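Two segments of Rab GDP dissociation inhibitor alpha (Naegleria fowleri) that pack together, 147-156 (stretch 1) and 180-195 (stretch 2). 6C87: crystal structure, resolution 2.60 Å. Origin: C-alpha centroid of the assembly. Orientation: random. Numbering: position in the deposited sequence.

Stretch 1 (147-156) LKAKKLVSYL
Stretch 2, residues 180-195: IYKYYGVSEDTTDFLG

Stretch 1 is one continuous helix; stretch 2 is a helix from Ile180, a turn through Gly185 and Val186, and a second helix, 188-195. The N-to-C direction of the helix of Ile180 makes 138° with that of helix 147-156, nearer antiparallel; that of helix 188-195 makes 41°, nearer parallel. No hydrogen bond crosses between the modelled atoms; the contact is apolar packing, centred on Leu152 (chi1 t, chi2 p), a knob among Tyr181, Tyr184, Thr190 and Leu194.

Ile180 (m, t) points toward helix 147-156, its CG2 3.7 Å from Leu152 CD1 and 4.0 Å from Tyr155 CE2. The CA-CB bond of Tyr181 (chi1 m) points away, yet its ring edge returns, CD1 lying 3.7 Å from Leu152 CD2. Tyr184 (chi1 -76°, chi2 -87°) lays its flat face under the backbone: Leu152 CA stands 3.9 Å from the ring centroid, a CH-pi contact, and 6.0 Å from Tyr184 CA. Tyr184 OH reaches within 3.2 Å of Tyr155 CB.

Gly185 leaves the helix at phi/psi 67/33, a positive phi that favours glycine. Val186 (m, -87/154), branched and apolar, turns CG1 to 3.9 Å from Leu152 CD2. Ser187 (p) caps the next helix, its OG weakly accepting from Asp189 N at 3.5 Å. Thr190 (m) places OG1 3.5 Å from Ala149 CB, a methyl. Leu194 (t, p), also apolar, brings CD2 4.0 Å from Val153 CG2.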

# COMPACT_ATOMS: atom_id res chain seq x y z
N LEU A 147 -16.61 -30.60 23.37
CA LEU A 147 -15.63 -31.36 22.60
C LEU A 147 -15.57 -30.89 21.15
O LEU A 147 -14.48 -30.76 20.58
CB LEU A 147 -15.95 -32.85 22.69
CG LEU A 147 -15.92 -33.46 24.10
CD1 LEU A 147 -16.77 -34.72 24.15
CD2 LEU A 147 -14.49 -33.76 24.54
N LYS A 148 -16.73 -30.62 20.54
CA LYS A 148 -16.75 -30.14 19.16
C LYS A 148 -16.10 -28.77 19.04
O LYS A 148 -15.37 -28.51 18.08
CB LYS A 148 -18.19 -30.11 18.64
N ALA A 149 -16.37 -27.87 19.99
CA ALA A 149 -15.77 -26.55 19.96
C ALA A 149 -14.29 -26.57 20.31
O ALA A 149 -13.54 -25.70 19.86
CB ALA A 149 -16.53 -25.60 20.88
N LYS A 150 -13.85 -27.52 21.15
CA LYS A 150 -12.42 -27.62 21.46
C LYS A 150 -11.61 -27.94 20.21
O LYS A 150 -10.55 -27.35 19.98
CB LYS A 150 -12.17 -28.69 22.53
N LYS A 151 -12.09 -28.87 19.39
CA LYS A 151 -11.40 -29.20 18.15
C LYS A 151 -11.45 -28.03 17.16
O LYS A 151 -10.48 -27.77 16.45
CB LYS A 151 -11.98 -30.47 17.53
N LEU A 152 -12.58 -27.32 17.11
CA LEU A 152 -12.69 -26.18 16.20
C LEU A 152 -11.72 -25.08 16.60
O LEU A 152 -10.99 -24.55 15.75
CB LEU A 152 -14.13 -25.65 16.18
CG LEU A 152 -14.29 -24.22 15.65
CD1 LEU A 152 -13.94 -24.12 14.17
CD2 LEU A 152 -15.70 -23.69 15.90
N VAL A 153 -11.68 -24.73 17.89
CA VAL A 153 -10.82 -23.63 18.32
C VAL A 153 -9.36 -24.02 18.24
O VAL A 153 -8.50 -23.19 17.92
CB VAL A 153 -11.23 -23.15 19.73
CG1 VAL A 153 -10.19 -22.18 20.30
CG2 VAL A 153 -12.60 -22.50 19.69
N SER A 154 -9.05 -25.29 18.53
CA SER A 154 -7.68 -25.78 18.34
C SER A 154 -7.23 -25.61 16.90
O SER A 154 -6.10 -25.20 16.63
CB SER A 154 -7.57 -27.24 18.78
OG SER A 154 -6.91 -27.36 20.03
N TYR A 155 -8.11 -25.94 15.95
CA TYR A 155 -7.77 -25.81 14.53
C TYR A 155 -7.52 -24.36 14.14
O TYR A 155 -6.60 -24.07 13.38
CB TYR A 155 -8.87 -26.42 13.66
CG TYR A 155 -8.81 -25.99 12.21
CD1 TYR A 155 -7.80 -26.45 11.36
CD2 TYR A 155 -9.78 -25.14 11.68
CE1 TYR A 155 -7.75 -26.05 10.03
CE2 TYR A 155 -9.73 -24.74 10.35
CZ TYR A 155 -8.72 -25.20 9.54
OH TYR A 155 -8.68 -24.80 8.23
N LEU A 156 -8.34 -23.43 14.66
CA LEU A 156 -8.21 -22.03 14.25
C LEU A 156 -6.94 -21.40 14.81
O LEU A 156 -6.26 -20.65 14.10
CB LEU A 156 -9.45 -21.24 14.66
CG LEU A 156 -10.75 -21.71 14.01
CD1 LEU A 156 -11.97 -21.02 14.60
CD2 LEU A 156 -10.70 -21.54 12.50
N ILE A 180 -16.34 -23.94 7.91
CA ILE A 180 -15.56 -24.46 9.02
C ILE A 180 -16.45 -24.82 10.21
O ILE A 180 -16.26 -25.86 10.85
CB ILE A 180 -14.48 -23.44 9.43
CG1 ILE A 180 -13.64 -23.06 8.21
CG2 ILE A 180 -13.61 -24.00 10.53
CD1 ILE A 180 -12.43 -22.25 8.54
N TYR A 181 -17.45 -23.98 10.50
CA TYR A 181 -18.37 -24.26 11.59
C TYR A 181 -19.11 -25.57 11.35
O TYR A 181 -19.12 -26.47 12.21
CB TYR A 181 -19.38 -23.12 11.75
CG TYR A 181 -18.86 -21.88 12.44
CD1 TYR A 181 -17.87 -21.95 13.41
CD2 TYR A 181 -19.37 -20.64 12.11
CE1 TYR A 181 -17.41 -20.81 14.04
CE2 TYR A 181 -18.92 -19.49 12.72
CZ TYR A 181 -17.94 -19.58 13.69
OH TYR A 181 -17.51 -18.42 14.29
N LYS A 182 -19.73 -25.70 10.17
CA LYS A 182 -20.53 -26.88 9.86
C LYS A 182 -19.69 -28.14 9.83
O LYS A 182 -20.19 -29.23 10.16
CB LYS A 182 -21.25 -26.68 8.52
N TYR A 183 -18.42 -28.03 9.44
CA TYR A 183 -17.55 -29.20 9.40
C TYR A 183 -17.29 -29.74 10.80
O TYR A 183 -17.22 -30.96 11.01
CB TYR A 183 -16.24 -28.86 8.69
CG TYR A 183 -15.25 -30.01 8.62
CD1 TYR A 183 -15.57 -31.18 7.93
CD2 TYR A 183 -14.00 -29.92 9.20
CE1 TYR A 183 -14.68 -32.23 7.85
CE2 TYR A 183 -13.09 -30.96 9.13
CZ TYR A 183 -13.44 -32.12 8.45
OH TYR A 183 -12.55 -33.17 8.38
N TYR A 184 -17.14 -28.85 11.78
CA TYR A 184 -16.92 -29.24 13.17
C TYR A 184 -18.21 -29.50 13.94
O TYR A 184 -18.14 -29.91 15.11
CB TYR A 184 -16.08 -28.18 13.88
CG TYR A 184 -14.64 -28.29 13.47
CD1 TYR A 184 -13.78 -29.16 14.13
CD2 TYR A 184 -14.15 -27.58 12.39
CE1 TYR A 184 -12.48 -29.29 13.75
CE2 TYR A 184 -12.83 -27.70 12.00
CZ TYR A 184 -12.00 -28.56 12.68
OH TYR A 184 -10.69 -28.70 12.30
N GLY A 185 -19.37 -29.26 13.35
CA GLY A 185 -20.63 -29.59 13.99
C GLY A 185 -20.95 -28.78 15.22
O GLY A 185 -21.56 -29.30 16.15
N VAL A 186 -20.55 -27.51 15.25
CA VAL A 186 -20.87 -26.62 16.36
C VAL A 186 -22.22 -25.97 16.10
O VAL A 186 -22.65 -25.83 14.95
CB VAL A 186 -19.76 -25.57 16.56
CG1 VAL A 186 -18.48 -26.23 17.05
CG2 VAL A 186 -19.50 -24.80 15.27
N SER A 187 -22.91 -25.58 17.17
CA SER A 187 -24.21 -24.95 17.10
C SER A 187 -24.08 -23.46 17.44
O SER A 187 -22.97 -22.91 17.46
CB SER A 187 -25.20 -25.65 18.04
OG SER A 187 -24.85 -25.43 19.40
N GLU A 188 -25.22 -22.81 17.69
CA GLU A 188 -25.19 -21.39 18.03
C GLU A 188 -24.46 -21.13 19.35
O GLU A 188 -23.89 -20.05 19.52
CB GLU A 188 -26.61 -20.82 18.09
N ASP A 189 -24.46 -22.09 20.27
CA ASP A 189 -23.79 -21.86 21.54
C ASP A 189 -22.29 -21.62 21.37
O ASP A 189 -21.69 -20.85 22.13
CB ASP A 189 -24.04 -23.02 22.51
CG ASP A 189 -25.48 -23.07 22.97
OD1 ASP A 189 -26.24 -22.11 22.68
OD2 ASP A 189 -25.86 -24.04 23.66
N THR A 190 -21.67 -22.26 20.37
CA THR A 190 -20.25 -22.02 20.13
C THR A 190 -20.05 -20.75 19.31
O THR A 190 -19.22 -19.90 19.66
CB THR A 190 -19.62 -23.21 19.40
OG1 THR A 190 -19.69 -24.38 20.22
CG2 THR A 190 -18.16 -22.91 19.07
N THR A 191 -20.79 -20.60 18.21
CA THR A 191 -20.59 -19.46 17.32
C THR A 191 -20.99 -18.14 17.98
O THR A 191 -20.48 -17.09 17.57
CB THR A 191 -21.37 -19.65 16.01
OG1 THR A 191 -22.77 -19.65 16.28
CG2 THR A 191 -20.97 -20.95 15.32
N ASP A 192 -21.87 -18.17 18.98
CA ASP A 192 -22.29 -16.94 19.65
C ASP A 192 -21.13 -16.30 20.40
O ASP A 192 -20.72 -15.18 20.08
CB ASP A 192 -23.46 -17.23 20.59
CG ASP A 192 -24.80 -17.20 19.87
OD1 ASP A 192 -25.83 -17.49 20.51
OD2 ASP A 192 -24.82 -16.94 18.65
N PHE A 193 -20.59 -16.99 21.41
CA PHE A 193 -19.49 -16.39 22.16
C PHE A 193 -18.26 -16.21 21.28
O PHE A 193 -17.52 -15.24 21.44
CB PHE A 193 -19.16 -17.23 23.40
CG PHE A 193 -18.34 -18.48 23.14
CD1 PHE A 193 -16.95 -18.42 23.03
CD2 PHE A 193 -18.96 -19.72 23.05
CE1 PHE A 193 -16.20 -19.58 22.80
CE2 PHE A 193 -18.21 -20.88 22.83
CZ PHE A 193 -16.83 -20.81 22.70
N LEU A 194 -18.03 -17.13 20.34
CA LEU A 194 -16.85 -17.03 19.50
C LEU A 194 -16.97 -15.85 18.54
O LEU A 194 -16.07 -15.01 18.45
CB LEU A 194 -16.64 -18.34 18.74
CG LEU A 194 -15.22 -18.69 18.31
CD1 LEU A 194 -14.24 -18.48 19.45
CD2 LEU A 194 -15.18 -20.13 17.83
N GLY A 195 -18.10 -15.76 17.84
CA GLY A 195 -18.29 -14.72 16.84
C GLY A 195 -18.62 -13.37 17.43
O GLY A 195 -18.15 -12.34 16.93